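Local structure of hypothetical protein DUF871 (Enterococcus faecalis, 2P0O) at residues Asp18-Ile21 with Tyr22-Met26; Thr157-Phe160 with Asn161-Arg165; Glu298-Pro301 with Val302-Thr306; Lys341-Thr344 with Ile345-Leu348. The protein is of unknown function but is probably a 6-phospho-N-acetylmuramidase, an enzyme that would cleave glycosides of N-acetylmuramic acid 6-phosphate. All coordinates share one frame; numbering follows the deposited sequence.

Interaction 1. Residues Asp18-Ile21 with Tyr22-Met26; sequences DTII and YIKKM
Ile-20 and Ile-21 meet Lys-24 and Lys-25 with CG1 opposite the carbonyl carbon (chi1 -65° and -73°) and CG2 anti to the backbone N. This turns each CG2 toward the next helical turn. The lysine chains run extended beyond CG, alongside the isoleucine one turn back and pointing the same way. Ile-20 CG2 touches Lys-24 CE at 3.7 Å. Ile-21 CG2 touches Lys-25 CE at 3.8 Å. The lysine methylenes make most of the contact, and Lys-25 NZ is still 4.0 Å from Ile-21 CG2.

Thr-19 CG2 meets Ile-23 CD1 at 4.0 Å, the two side chains crossing at a slant. Ile-23 CG1 also packs on Thr-19 O at 3.2 Å. That carbonyl accepts from Ile-23 N at 2.8 Å in one of four successive i to i+4 helix bonds. Thr-19 OG1 is bonded to Thr-16 OG1. The ring of Tyr-22 has Thr-19 O at its edge and Met-26 CG, of a selenomethionine, over one face, toward the rim.

Helix 17-28 links strands 4-8 and 33-38 in a beta-alpha-beta unit of the TIM barrel. Tyr-22, Ile-23 and Met-26 pack on Ile-7 of strand 4-8, while Ile-20 and Ile-23 pack on helix 48-62.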
ATOM      1  N   ASP A  18       4.244 -13.040 -16.845  1.00 59.94           N
ATOM      2  CA  ASP A  18       3.446 -12.700 -15.690  1.00 60.55           C
ATOM      3  C   ASP A  18       3.943 -11.423 -15.024  1.00 59.15           C
ATOM      4  O   ASP A  18       3.159 -10.544 -14.756  1.00 58.35           O
ATOM      5  CB  ASP A  18       3.335 -13.877 -14.706  1.00 60.48           C
ATOM      6  CG  ASP A  18       2.594 -15.073 -15.334  1.00 62.88           C
ATOM      7  OD1 ASP A  18       1.855 -14.871 -16.328  1.00 59.06           O
ATOM      8  OD2 ASP A  18       2.767 -16.216 -14.857  1.00 66.68           O
ATOM      9  N   THR A  19       5.250 -11.290 -14.857  1.00 58.29           N
ATOM     10  CA  THR A  19       5.818 -10.089 -14.266  1.00 57.48           C
ATOM     11  C   THR A  19       5.555  -8.817 -15.079  1.00 56.72           C
ATOM     12  O   THR A  19       5.165  -7.784 -14.514  1.00 56.48           O
ATOM     13  CB  THR A  19       7.312 -10.294 -13.961  1.00 57.73           C
ATOM     14  OG1 THR A  19       7.423 -11.360 -13.008  1.00 57.71           O
ATOM     15  CG2 THR A  19       7.947  -9.021 -13.387  1.00 58.48           C
ATOM     16  N   ILE A  20       5.753  -8.902 -16.387  1.00 55.81           N
ATOM     17  CA  ILE A  20       5.440  -7.811 -17.316  1.00 55.72           C
ATOM     18  C   ILE A  20       3.932  -7.459 -17.284  1.00 55.79           C
ATOM     19  O   ILE A  20       3.566  -6.291 -17.095  1.00 55.45           O
ATOM     20  CB  ILE A  20       5.982  -8.131 -18.742  1.00 56.30           C
ATOM     21  CG1 ILE A  20       7.513  -8.186 -18.698  1.00 54.99           C
ATOM     22  CG2 ILE A  20       5.495  -7.119 -19.782  1.00 55.03           C
ATOM     23  CD1 ILE A  20       8.152  -8.855 -19.898  1.00 61.71           C
ATOM     24  N   ILE A  21       3.070  -8.463 -17.443  1.00 55.95           N
ATOM     25  CA  ILE A  21       1.613  -8.288 -17.267  1.00 55.66           C
ATOM     26  C   ILE A  21       1.306  -7.518 -15.973  1.00 55.42           C
ATOM     27  O   ILE A  21       0.613  -6.494 -15.990  1.00 54.93           O
ATOM     28  CB  ILE A  21       0.857  -9.643 -17.322  1.00 55.31           C
ATOM     29  CG1 ILE A  21       0.832 -10.157 -18.753  1.00 57.10           C
ATOM     30  CG2 ILE A  21      -0.584  -9.493 -16.872  1.00 55.67           C
ATOM     31  CD1 ILE A  21       0.708 -11.676 -18.885  1.00 59.95           C
ATOM     32  N   TYR A  22       1.867  -8.011 -14.866  1.00 55.50           N
ATOM     33  CA  TYR A  22       1.756  -7.390 -13.568  1.00 55.08           C
ATOM     34  C   TYR A  22       2.171  -5.920 -13.526  1.00 54.80           C
ATOM     35  O   TYR A  22       1.423  -5.069 -12.992  1.00 54.88           O
ATOM     36  CB  TYR A  22       2.582  -8.184 -12.555  1.00 55.17           C
ATOM     37  CG  TYR A  22       2.619  -7.578 -11.150  1.00 55.84           C
ATOM     38  CD1 TYR A  22       1.484  -7.551 -10.327  1.00 54.23           C
ATOM     39  CD2 TYR A  22       3.815  -7.058 -10.633  1.00 56.97           C
ATOM     40  CE1 TYR A  22       1.549  -6.999  -9.002  1.00 54.44           C
ATOM     41  CE2 TYR A  22       3.892  -6.509  -9.345  1.00 55.25           C
ATOM     42  CZ  TYR A  22       2.769  -6.492  -8.528  1.00 55.98           C
ATOM     43  OH  TYR A  22       2.895  -5.951  -7.247  1.00 56.46           O
ATOM     44  N   ILE A  23       3.372  -5.632 -14.023  1.00 54.23           N
ATOM     45  CA  ILE A  23       3.904  -4.264 -14.021  1.00 54.64           C
ATOM     46  C   ILE A  23       2.945  -3.295 -14.760  1.00 54.27           C
ATOM     47  O   ILE A  23       2.548  -2.241 -14.231  1.00 54.14           O
ATOM     48  CB  ILE A  23       5.334  -4.208 -14.623  1.00 54.57           C
ATOM     49  CG1 ILE A  23       6.345  -4.879 -13.687  1.00 54.47           C
ATOM     50  CG2 ILE A  23       5.748  -2.761 -14.893  1.00 54.39           C
ATOM     51  CD1 ILE A  23       7.695  -5.192 -14.364  1.00 54.09           C
ATOM     52  N   LYS A  24       2.540  -3.697 -15.952  1.00 54.27           N
ATOM     53  CA  LYS A  24       1.618  -2.919 -16.771  1.00 55.05           C
ATOM     54  C   LYS A  24       0.265  -2.689 -16.084  1.00 55.28           C
ATOM     55  O   LYS A  24      -0.258  -1.565 -16.090  1.00 55.00           O
ATOM     56  CB  LYS A  24       1.417  -3.583 -18.141  1.00 55.20           C
ATOM     57  CG  LYS A  24       2.652  -3.600 -19.008  1.00 57.42           C
ATOM     58  CD  LYS A  24       2.307  -3.986 -20.469  1.00 60.52           C
ATOM     59  CE  LYS A  24       3.577  -4.353 -21.224  1.00 62.96           C
ATOM     60  NZ  LYS A  24       3.486  -4.213 -22.730  1.00 64.24           N
ATOM     61  N   LYS A  25      -0.293  -3.746 -15.484  1.00 55.65           N
ATOM     62  CA  LYS A  25      -1.551  -3.611 -14.748  1.00 56.31           C
ATOM     63  C   LYS A  25      -1.412  -2.688 -13.545  1.00 55.55           C
ATOM     64  O   LYS A  25      -2.292  -1.885 -13.281  1.00 55.42           O
ATOM     65  CB  LYS A  25      -2.036  -4.962 -14.263  1.00 57.26           C
ATOM     66  CG  LYS A  25      -2.872  -5.672 -15.282  1.00 59.74           C
ATOM     67  CD  LYS A  25      -3.219  -7.072 -14.814  1.00 61.13           C
ATOM     68  CE  LYS A  25      -3.856  -7.819 -15.977  1.00 62.50           C
ATOM     69  NZ  LYS A  25      -4.317  -9.133 -15.472  1.00 65.34           N
HETATM   70  N   MSE A  26      -0.300  -2.804 -12.819  1.00 55.90           N
HETATM   71  CA  MSE A  26      -0.090  -1.981 -11.629  1.00 55.81           C
HETATM   72  C   MSE A  26      -0.025  -0.497 -12.005  1.00 56.35           C
HETATM   73  O   MSE A  26      -0.645   0.340 -11.341  1.00 56.49           O
HETATM   74  CB  MSE A  26       1.129  -2.452 -10.838  1.00 55.87           C
HETATM   75  CG  MSE A  26       0.903  -3.826 -10.180  1.00 56.27           C
HETATM   76 SE   MSE A  26      -0.626  -3.838  -8.906  1.00 62.73          SE
HETATM   77  CE  MSE A  26       0.350  -3.362  -7.278  1.00 58.03           C
TER

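Interaction 2. Residues Thr157-Phe160 with Asn161-Arg165; sequences TTFF and NEKNR
Phe-160 meets the following turn of its helix on two fronts, Asn-164 over its ring and Asn-161 beside it. Its CG is anti to the backbone N (chi1 177°), which carries the ring out beside the helix. Asn-164 ND2 sits 3.1 Å above the ring plane, over the ring centre. The amide plane stands 75° from the ring, so ND2 faces the ring and the amide does not lie flat on it. Asn-164 OD1 is hydrogen-bonded to His-145 NE2, which would hold the amide's rotation.

Asn-161 lies alongside Thr-157, one turn back, and points the same way. Its CG is 3.2 Å from Thr-157 O, and its ND2 is 3.6 Å from Thr-157 CG2. On the other branch, OD1 comes to 3.7 Å from Phe-160 CD2. Here the amide plane is 43° from the ring. The hydroxyl of Thr-157 bonds to Lys-197.

Phe-159 runs alongside Lys-163. The lysine chain bends at chi2 and chi3 and brings CE to 3.9 Å from Phe-159 CZ.

Four i to i+4 backbone bonds join the turns. Phe-160 also packs on Val-216, and its ring meets that of His-145.

The chemistry is mixed: ring and methyl carbons meet the amides of Asn-161 and Asn-164. A buried amide nitrogen over an aromatic face is consistent with a weak N-H to pi attraction, with His-145 positioning the donor.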
ATOM      1  N   THR A 157       5.008   1.323  15.304  1.00 56.59           N
ATOM      2  CA  THR A 157       4.412   2.569  14.780  1.00 57.64           C
ATOM      3  C   THR A 157       5.081   3.826  15.347  1.00 57.55           C
ATOM      4  O   THR A 157       5.324   4.805  14.622  1.00 56.60           O
ATOM      5  CB  THR A 157       2.887   2.576  15.035  1.00 58.33           C
ATOM      6  OG1 THR A 157       2.286   1.564  14.218  1.00 61.97           O
ATOM      7  CG2 THR A 157       2.258   3.951  14.694  1.00 58.86           C
ATOM      8  N   THR A 158       5.389   3.767  16.642  1.00 58.04           N
ATOM      9  CA  THR A 158       5.971   4.874  17.402  1.00 59.14           C
ATOM     10  C   THR A 158       7.346   5.275  16.865  1.00 59.18           C
ATOM     11  O   THR A 158       7.593   6.460  16.578  1.00 59.61           O
ATOM     12  CB  THR A 158       6.054   4.489  18.922  1.00 59.50           C
ATOM     13  OG1 THR A 158       4.729   4.347  19.447  1.00 62.10           O
ATOM     14  CG2 THR A 158       6.816   5.518  19.772  1.00 59.43           C
ATOM     15  N   PHE A 159       8.246   4.294  16.784  1.00 59.15           N
ATOM     16  CA  PHE A 159       9.582   4.481  16.238  1.00 58.87           C
ATOM     17  C   PHE A 159       9.496   4.982  14.802  1.00 57.97           C
ATOM     18  O   PHE A 159      10.215   5.890  14.413  1.00 58.04           O
ATOM     19  CB  PHE A 159      10.352   3.153  16.286  1.00 59.71           C
ATOM     20  CG  PHE A 159      11.613   3.126  15.436  1.00 60.72           C
ATOM     21  CD1 PHE A 159      11.556   2.803  14.079  1.00 64.33           C
ATOM     22  CD2 PHE A 159      12.855   3.407  16.003  1.00 62.73           C
ATOM     23  CE1 PHE A 159      12.733   2.757  13.280  1.00 65.83           C
ATOM     24  CE2 PHE A 159      14.028   3.367  15.234  1.00 63.51           C
ATOM     25  CZ  PHE A 159      13.971   3.044  13.866  1.00 66.00           C
ATOM     26  N   PHE A 160       8.623   4.361  14.021  1.00 57.43           N
ATOM     27  CA  PHE A 160       8.373   4.736  12.637  1.00 56.86           C
ATOM     28  C   PHE A 160       7.924   6.195  12.555  1.00 57.26           C
ATOM     29  O   PHE A 160       8.502   6.967  11.782  1.00 57.10           O
ATOM     30  CB  PHE A 160       7.321   3.774  12.089  1.00 57.45           C
ATOM     31  CG  PHE A 160       6.863   4.032  10.654  1.00 56.55           C
ATOM     32  CD1 PHE A 160       7.632   3.613   9.572  1.00 55.02           C
ATOM     33  CD2 PHE A 160       5.610   4.590  10.408  1.00 55.35           C
ATOM     34  CE1 PHE A 160       7.191   3.757   8.260  1.00 54.06           C
ATOM     35  CE2 PHE A 160       5.146   4.755   9.088  1.00 55.30           C
ATOM     36  CZ  PHE A 160       5.937   4.338   8.013  1.00 54.15           C
ATOM     37  N   ASN A 161       6.928   6.578  13.366  1.00 56.54           N
ATOM     38  CA  ASN A 161       6.400   7.933  13.348  1.00 57.04           C
ATOM     39  C   ASN A 161       7.465   8.916  13.792  1.00 57.68           C
ATOM     40  O   ASN A 161       7.639   9.981  13.196  1.00 57.27           O
ATOM     41  CB  ASN A 161       5.202   8.067  14.289  1.00 56.89           C
ATOM     42  CG  ASN A 161       3.940   7.505  13.696  1.00 57.18           C
ATOM     43  OD1 ASN A 161       3.893   7.130  12.520  1.00 56.08           O
ATOM     44  ND2 ASN A 161       2.888   7.458  14.504  1.00 57.67           N
ATOM     45  N   GLU A 162       8.186   8.521  14.835  1.00 58.22           N
ATOM     46  CA  GLU A 162       9.274   9.308  15.391  1.00 59.65           C
ATOM     47  C   GLU A 162      10.348   9.559  14.345  1.00 59.52           C
ATOM     48  O   GLU A 162      10.790  10.691  14.163  1.00 59.40           O
ATOM     49  CB  GLU A 162       9.863   8.562  16.581  1.00 60.29           C
ATOM     50  CG  GLU A 162      10.791   9.353  17.459  1.00 65.08           C
ATOM     51  CD  GLU A 162      11.241   8.559  18.705  1.00 71.18           C
ATOM     52  OE1 GLU A 162      11.918   7.497  18.575  1.00 72.83           O
ATOM     53  OE2 GLU A 162      10.907   9.006  19.826  1.00 74.97           O
ATOM     54  N   LYS A 163      10.746   8.492  13.649  1.00 59.77           N
ATOM     55  CA  LYS A 163      11.787   8.558  12.637  1.00 59.56           C
ATOM     56  C   LYS A 163      11.352   9.435  11.469  1.00 59.67           C
ATOM     57  O   LYS A 163      12.088  10.315  11.040  1.00 59.31           O
ATOM     58  CB  LYS A 163      12.139   7.137  12.169  1.00 59.88           C
ATOM     59  CG  LYS A 163      13.313   7.005  11.198  1.00 60.01           C
ATOM     60  CD  LYS A 163      14.630   7.525  11.763  1.00 58.93           C
ATOM     61  CE  LYS A 163      15.301   6.538  12.682  1.00 60.81           C
ATOM     62  NZ  LYS A 163      16.497   7.198  13.257  1.00 61.19           N
ATOM     63  N   ASN A 164      10.142   9.203  10.977  1.00 59.87           N
ATOM     64  CA  ASN A 164       9.643   9.900   9.810  1.00 60.83           C
ATOM     65  C   ASN A 164       9.527  11.418  10.019  1.00 61.36           C
ATOM     66  O   ASN A 164       9.868  12.201   9.123  1.00 60.88           O
ATOM     67  CB  ASN A 164       8.315   9.290   9.334  1.00 60.34           C
ATOM     68  CG  ASN A 164       8.461   7.840   8.876  1.00 61.13           C
ATOM     69  OD1 ASN A 164       9.572   7.354   8.610  1.00 59.40           O
ATOM     70  ND2 ASN A 164       7.338   7.140   8.797  1.00 60.33           N
ATOM     71  N   ARG A 165       9.049  11.820  11.193  1.00 62.29           N
ATOM     72  CA  ARG A 165       8.923  13.241  11.524  1.00 63.92           C
ATOM     73  C   ARG A 165      10.273  13.928  11.460  1.00 64.07           C
ATOM     74  O   ARG A 165      10.412  14.984  10.860  1.00 63.84           O
ATOM     75  CB  ARG A 165       8.311  13.412  12.908  1.00 64.37           C
ATOM     76  CG  ARG A 165       6.931  14.047  12.885  1.00 68.14           C
ATOM     77  CD  ARG A 165       6.320  14.324  14.295  1.00 72.69           C
ATOM     78  NE  ARG A 165       7.313  14.643  15.324  1.00 75.59           N
ATOM     79  CZ  ARG A 165       7.730  15.873  15.631  1.00 77.09           C
ATOM     80  NH1 ARG A 165       7.256  16.935  14.985  1.00 77.35           N
ATOM     81  NH2 ARG A 165       8.634  16.034  16.589  1.00 76.98           N
TER

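Interaction 3. Residues Glu298-Pro301 with Val302-Thr306; sequences EARP and VGTVT
Arg-300 packs across Thr-304 and Thr-306 along its whole aliphatic part. Its CB lies 4.0 Å from Thr-304 CB and as far from the methyl CG2. The next carbon, CG, touches both Thr-304 CG2 and Thr-306 CG2. CD then meets Thr-306 CG2 at 3.8 Å. The chain bends at chi3 (-75°), and the guanidinium leaves the two threonines. NH1 donates at 2.8 Å to a water at its edge, in the plane of the group. That water donates in turn to Thr-306 OG1 at 2.9 Å. NH2 bonds to Pro-327 O, so the tip has partners besides the water.

Thr-304 crosses this chain at about a right angle and works on the turn itself. Its OG1 donates to Pro-301 O at 2.7 Å, and its backbone N donates to the same oxygen at 3.0 Å. With OG1 beside the backbone N (chi1 -62°), both donors reach one carbonyl.

Pro-301 to Thr-304 form a type II beta turn. Gly-303 takes the third position, where its positive phi (103°) calls for glycine. The turn leads into strand 304-308, between strands 319-322 and 332-337 of an antiparallel sheet in the cyclophilin-like C-terminal region.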
ATOM      1  N   GLU A 298     -28.980  -9.837  16.843  1.00 49.71           N
ATOM      2  CA  GLU A 298     -27.923 -10.462  17.642  1.00 49.31           C
ATOM      3  C   GLU A 298     -26.819  -9.474  18.026  1.00 48.36           C
ATOM      4  O   GLU A 298     -26.846  -8.315  17.612  1.00 47.34           O
ATOM      5  CB  GLU A 298     -27.343 -11.648  16.875  1.00 49.63           C
ATOM      6  CG  GLU A 298     -28.405 -12.614  16.460  1.00 53.06           C
ATOM      7  CD  GLU A 298     -28.908 -13.441  17.635  1.00 58.17           C
ATOM      8  OE1 GLU A 298     -28.280 -14.489  17.903  1.00 61.76           O
ATOM      9  OE2 GLU A 298     -29.919 -13.059  18.284  1.00 59.95           O
ATOM     10  N   ALA A 299     -25.850  -9.939  18.815  1.00 47.78           N
ATOM     11  CA  ALA A 299     -24.673  -9.128  19.141  1.00 47.95           C
ATOM     12  C   ALA A 299     -24.051  -8.533  17.862  1.00 47.86           C
ATOM     13  O   ALA A 299     -24.206  -9.093  16.767  1.00 48.14           O
ATOM     14  CB  ALA A 299     -23.663  -9.973  19.903  1.00 46.82           C
ATOM     15  N   ARG A 300     -23.342  -7.414  17.973  1.00 47.46           N
ATOM     16  CA  ARG A 300     -22.801  -6.758  16.783  1.00 46.46           C
ATOM     17  C   ARG A 300     -21.273  -6.596  16.837  1.00 46.71           C
ATOM     18  O   ARG A 300     -20.768  -5.461  16.975  1.00 47.42           O
ATOM     19  CB  ARG A 300     -23.493  -5.406  16.580  1.00 47.15           C
ATOM     20  CG  ARG A 300     -25.010  -5.541  16.378  1.00 46.07           C
ATOM     21  CD  ARG A 300     -25.721  -4.219  16.500  1.00 44.67           C
ATOM     22  NE  ARG A 300     -25.828  -3.797  17.900  1.00 44.84           N
ATOM     23  CZ  ARG A 300     -25.951  -2.531  18.304  1.00 45.92           C
ATOM     24  NH1 ARG A 300     -25.977  -1.526  17.416  1.00 43.61           N
ATOM     25  NH2 ARG A 300     -26.049  -2.266  19.607  1.00 43.26           N
ATOM     26  N   PRO A 301     -20.523  -7.720  16.754  1.00 45.94           N
ATOM     27  CA  PRO A 301     -19.061  -7.568  16.806  1.00 45.95           C
ATOM     28  C   PRO A 301     -18.539  -6.701  15.666  1.00 46.00           C
ATOM     29  O   PRO A 301     -19.264  -6.449  14.675  1.00 46.75           O
ATOM     30  CB  PRO A 301     -18.529  -9.022  16.755  1.00 45.55           C
ATOM     31  CG  PRO A 301     -19.645  -9.827  16.159  1.00 45.10           C
ATOM     32  CD  PRO A 301     -20.923  -9.136  16.644  1.00 45.70           C
ATOM     33  N   VAL A 302     -17.323  -6.198  15.824  1.00 45.75           N
ATOM     34  CA  VAL A 302     -16.727  -5.319  14.821  1.00 46.07           C
ATOM     35  C   VAL A 302     -16.954  -5.855  13.399  1.00 45.66           C
ATOM     36  O   VAL A 302     -16.689  -7.008  13.106  1.00 45.74           O
ATOM     37  CB  VAL A 302     -15.209  -4.975  15.125  1.00 46.48           C
ATOM     38  CG1 VAL A 302     -14.359  -6.239  15.274  1.00 47.69           C
ATOM     39  CG2 VAL A 302     -14.643  -4.057  14.038  1.00 46.05           C
ATOM     40  N   GLY A 303     -17.513  -5.019  12.545  1.00 46.16           N
ATOM     41  CA  GLY A 303     -17.717  -5.368  11.130  1.00 46.31           C
ATOM     42  C   GLY A 303     -19.144  -5.732  10.816  1.00 46.18           C
ATOM     43  O   GLY A 303     -19.487  -5.894   9.665  1.00 47.37           O
ATOM     44  N   THR A 304     -19.980  -5.848  11.848  1.00 46.99           N
ATOM     45  CA  THR A 304     -21.383  -6.199  11.691  1.00 46.57           C
ATOM     46  C   THR A 304     -22.154  -5.134  10.909  1.00 46.46           C
ATOM     47  O   THR A 304     -22.109  -3.937  11.242  1.00 47.64           O
ATOM     48  CB  THR A 304     -22.063  -6.575  13.057  1.00 47.40           C
ATOM     49  OG1 THR A 304     -21.419  -7.743  13.621  1.00 46.92           O
ATOM     50  CG2 THR A 304     -23.548  -6.924  12.866  1.00 46.51           C
ATOM     51  N   VAL A 305     -22.824  -5.578   9.849  1.00 45.15           N
ATOM     52  CA  VAL A 305     -23.718  -4.724   9.060  1.00 44.30           C
ATOM     53  C   VAL A 305     -25.150  -4.868   9.539  1.00 45.00           C
ATOM     54  O   VAL A 305     -25.719  -5.979   9.582  1.00 44.03           O
ATOM     55  CB  VAL A 305     -23.652  -5.086   7.558  1.00 44.87           C
ATOM     56  CG1 VAL A 305     -24.431  -4.081   6.716  1.00 42.19           C
ATOM     57  CG2 VAL A 305     -22.198  -5.191   7.098  1.00 42.68           C
ATOM     58  N   THR A 306     -25.748  -3.728   9.872  1.00 45.05           N
ATOM     59  CA  THR A 306     -27.048  -3.688  10.537  1.00 45.80           C
ATOM     60  C   THR A 306     -28.011  -2.742   9.841  1.00 45.20           C
ATOM     61  O   THR A 306     -27.595  -1.800   9.137  1.00 45.42           O
ATOM     62  CB  THR A 306     -26.924  -3.214  12.037  1.00 45.61           C
ATOM     63  OG1 THR A 306     -26.616  -1.819  12.077  1.00 50.42           O
ATOM     64  CG2 THR A 306     -25.812  -3.927  12.757  1.00 46.67           C
TER
HETATM   65  O   HOH W   1     -25.690  -1.139  14.702  1.00 47.10           O

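Interaction 4. Residues Lys341-Thr344 with Ile345-Leu348; sequences KDQT and ILPL
Ile-345 packs on Asp-342, its side chain alongside and pointing the same way. Its CG1 is anti to the carbonyl carbon (chi1 -62°), and CD1 reaches back to Asp-342 CB and OD1, both at 3.8 Å. Its backbone N donates to Asp-342 O at 2.9 Å, from 45° out of the carbonyl plane. Beyond the segment Ile-345 packs on Ala-205, Phe-243 and Leu-245.

Leu-346 repeats the pattern one residue on. Its CD1 lies 4.2 Å from Gln-343 CG, again side by side. The bond from Leu-346 N to Gln-343 O is longer, at 3.3 Å, and the donor stands well above the carbonyl plane. Both bonds span i to i+3, as in a tight 3-10 turn.

Pro-347 has no N-H to give. Its CD instead rests against two carbonyls, Thr-344 O at 3.5 Å and Gln-343 O at 3.6 Å. Leu-348 brings CG to 4.0 Å from Thr-344 O and packs on Val-208 and Phe-243. Its N bonds to Ile-345 O within 345-348.

Ile-345 CD1 thus lies against Asp-342 and Leu-346 CD1 near Gln-343 CG, while the polar tips have partners elsewhere. Asp-342 forms a salt bridge with Arg-229 and also accepts from Gln-233 and from Glu-246 N. Gln-343 NE2 bonds to Ile-338 O. The carboxylate is buried, and the arginine and the two N-H donors would be expected to stabilise its negative charge beside the apolar Ile-345.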
ATOM      1  N   LYS A 341     -10.779 -10.431   6.461  1.00 48.52           N
ATOM      2  CA  LYS A 341      -9.690  -9.840   5.691  1.00 50.13           C
ATOM      3  C   LYS A 341      -9.936  -8.364   5.315  1.00 49.59           C
ATOM      4  O   LYS A 341      -8.985  -7.607   5.125  1.00 51.30           O
ATOM      5  CB  LYS A 341      -9.385 -10.720   4.450  1.00 50.40           C
ATOM      6  CG  LYS A 341      -8.711 -10.007   3.243  1.00 55.56           C
ATOM      7  CD  LYS A 341      -7.159 -10.054   3.269  1.00 58.91           C
ATOM      8  CE  LYS A 341      -6.554  -9.899   1.858  1.00 60.36           C
ATOM      9  NZ  LYS A 341      -5.034 -10.190   1.786  1.00 61.35           N
ATOM     10  N   ASP A 342     -11.187  -7.933   5.230  1.00 48.05           N
ATOM     11  CA  ASP A 342     -11.442  -6.546   4.856  1.00 47.70           C
ATOM     12  C   ASP A 342     -11.636  -5.619   6.045  1.00 47.31           C
ATOM     13  O   ASP A 342     -11.719  -4.399   5.894  1.00 46.60           O
ATOM     14  CB  ASP A 342     -12.606  -6.429   3.856  1.00 47.28           C
ATOM     15  CG  ASP A 342     -12.238  -6.961   2.482  1.00 48.87           C
ATOM     16  OD1 ASP A 342     -11.025  -7.101   2.197  1.00 51.77           O
ATOM     17  OD2 ASP A 342     -13.149  -7.277   1.683  1.00 47.98           O
ATOM     18  N   GLN A 343     -11.645  -6.184   7.240  1.00 46.75           N
ATOM     19  CA  GLN A 343     -11.921  -5.348   8.402  1.00 46.82           C
ATOM     20  C   GLN A 343     -10.877  -4.274   8.714  1.00 46.11           C
ATOM     21  O   GLN A 343     -11.189  -3.321   9.393  1.00 46.57           O
ATOM     22  CB  GLN A 343     -12.191  -6.238   9.624  1.00 47.37           C
ATOM     23  CG  GLN A 343     -13.604  -6.852   9.550  1.00 47.68           C
ATOM     24  CD  GLN A 343     -13.913  -7.744  10.728  1.00 47.68           C
ATOM     25  OE1 GLN A 343     -13.413  -7.523  11.809  1.00 49.14           O
ATOM     26  NE2 GLN A 343     -14.737  -8.756  10.517  1.00 49.18           N
ATOM     27  N   THR A 344      -9.636  -4.415   8.256  1.00 44.83           N
ATOM     28  CA  THR A 344      -8.678  -3.321   8.441  1.00 43.65           C
ATOM     29  C   THR A 344      -8.941  -2.116   7.508  1.00 43.30           C
ATOM     30  O   THR A 344      -8.292  -1.096   7.613  1.00 42.82           O
ATOM     31  CB  THR A 344      -7.235  -3.761   8.263  1.00 43.45           C
ATOM     32  OG1 THR A 344      -7.095  -4.407   6.988  1.00 42.19           O
ATOM     33  CG2 THR A 344      -6.794  -4.707   9.415  1.00 44.40           C
ATOM     34  N   ILE A 345      -9.875  -2.250   6.579  1.00 43.21           N
ATOM     35  CA  ILE A 345     -10.282  -1.120   5.740  1.00 42.88           C
ATOM     36  C   ILE A 345     -11.211  -0.186   6.528  1.00 43.49           C
ATOM     37  O   ILE A 345     -11.214   1.047   6.316  1.00 43.66           O
ATOM     38  CB  ILE A 345     -11.000  -1.614   4.458  1.00 43.31           C
ATOM     39  CG1 ILE A 345     -10.037  -2.472   3.637  1.00 41.06           C
ATOM     40  CG2 ILE A 345     -11.569  -0.429   3.644  1.00 43.22           C
ATOM     41  CD1 ILE A 345     -10.742  -3.347   2.547  1.00 44.02           C
ATOM     42  N   LEU A 346     -11.967  -0.762   7.463  1.00 42.50           N
ATOM     43  CA  LEU A 346     -12.964   0.026   8.229  1.00 43.92           C
ATOM     44  C   LEU A 346     -12.469   1.308   8.886  1.00 43.27           C
ATOM     45  O   LEU A 346     -13.164   2.284   8.779  1.00 42.84           O
ATOM     46  CB  LEU A 346     -13.754  -0.809   9.271  1.00 42.52           C
ATOM     47  CG  LEU A 346     -14.565  -1.994   8.713  1.00 44.64           C
ATOM     48  CD1 LEU A 346     -15.019  -2.930   9.836  1.00 38.30           C
ATOM     49  CD2 LEU A 346     -15.755  -1.485   7.857  1.00 41.64           C
ATOM     50  N   PRO A 347     -11.329   1.290   9.622  1.00 44.37           N
ATOM     51  CA  PRO A 347     -10.822   2.574  10.165  1.00 44.46           C
ATOM     52  C   PRO A 347     -10.340   3.570   9.098  1.00 44.10           C
ATOM     53  O   PRO A 347     -10.050   4.716   9.431  1.00 43.59           O
ATOM     54  CB  PRO A 347      -9.626   2.169  11.035  1.00 45.17           C
ATOM     55  CG  PRO A 347      -9.612   0.665  11.091  1.00 45.30           C
ATOM     56  CD  PRO A 347     -10.475   0.143  10.003  1.00 44.81           C
ATOM     57  N   LEU A 348     -10.228   3.139   7.838  1.00 43.48           N
ATOM     58  CA  LEU A 348      -9.815   4.027   6.758  1.00 44.04           C
ATOM     59  C   LEU A 348     -10.979   4.868   6.251  1.00 44.31           C
ATOM     60  O   LEU A 348     -10.791   5.904   5.556  1.00 44.65           O
ATOM     61  CB  LEU A 348      -9.229   3.232   5.590  1.00 44.30           C
ATOM     62  CG  LEU A 348      -7.939   2.478   5.920  1.00 45.21           C
ATOM     63  CD1 LEU A 348      -7.381   1.940   4.619  1.00 48.31           C
ATOM     64  CD2 LEU A 348      -6.938   3.423   6.634  1.00 45.42           C
TER

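Interactions 1 and 2 lie on helices of the TIM barrel, on opposite sides of the chain's centre, with centres about 32 Å apart. Interactions 3 and 4 belong to the C-terminal region. Their centres are about 14 Å apart, and they touch: Gly-303 CA meets Leu-346 CD1 at 3.9 Å. Interaction 4 also packs on helix 203-212 of the barrel part, so it lies where the two regions meet. Its centre is about 22 Å from that of interaction 2. The bound sodium ion, at Met-211, Asp-213 and Val-216, lies about 9 Å from the Asn-164 side chain and about 11 Å from that of Leu-348. Phe-160 packs on Val-216, which links interaction 2 to this site.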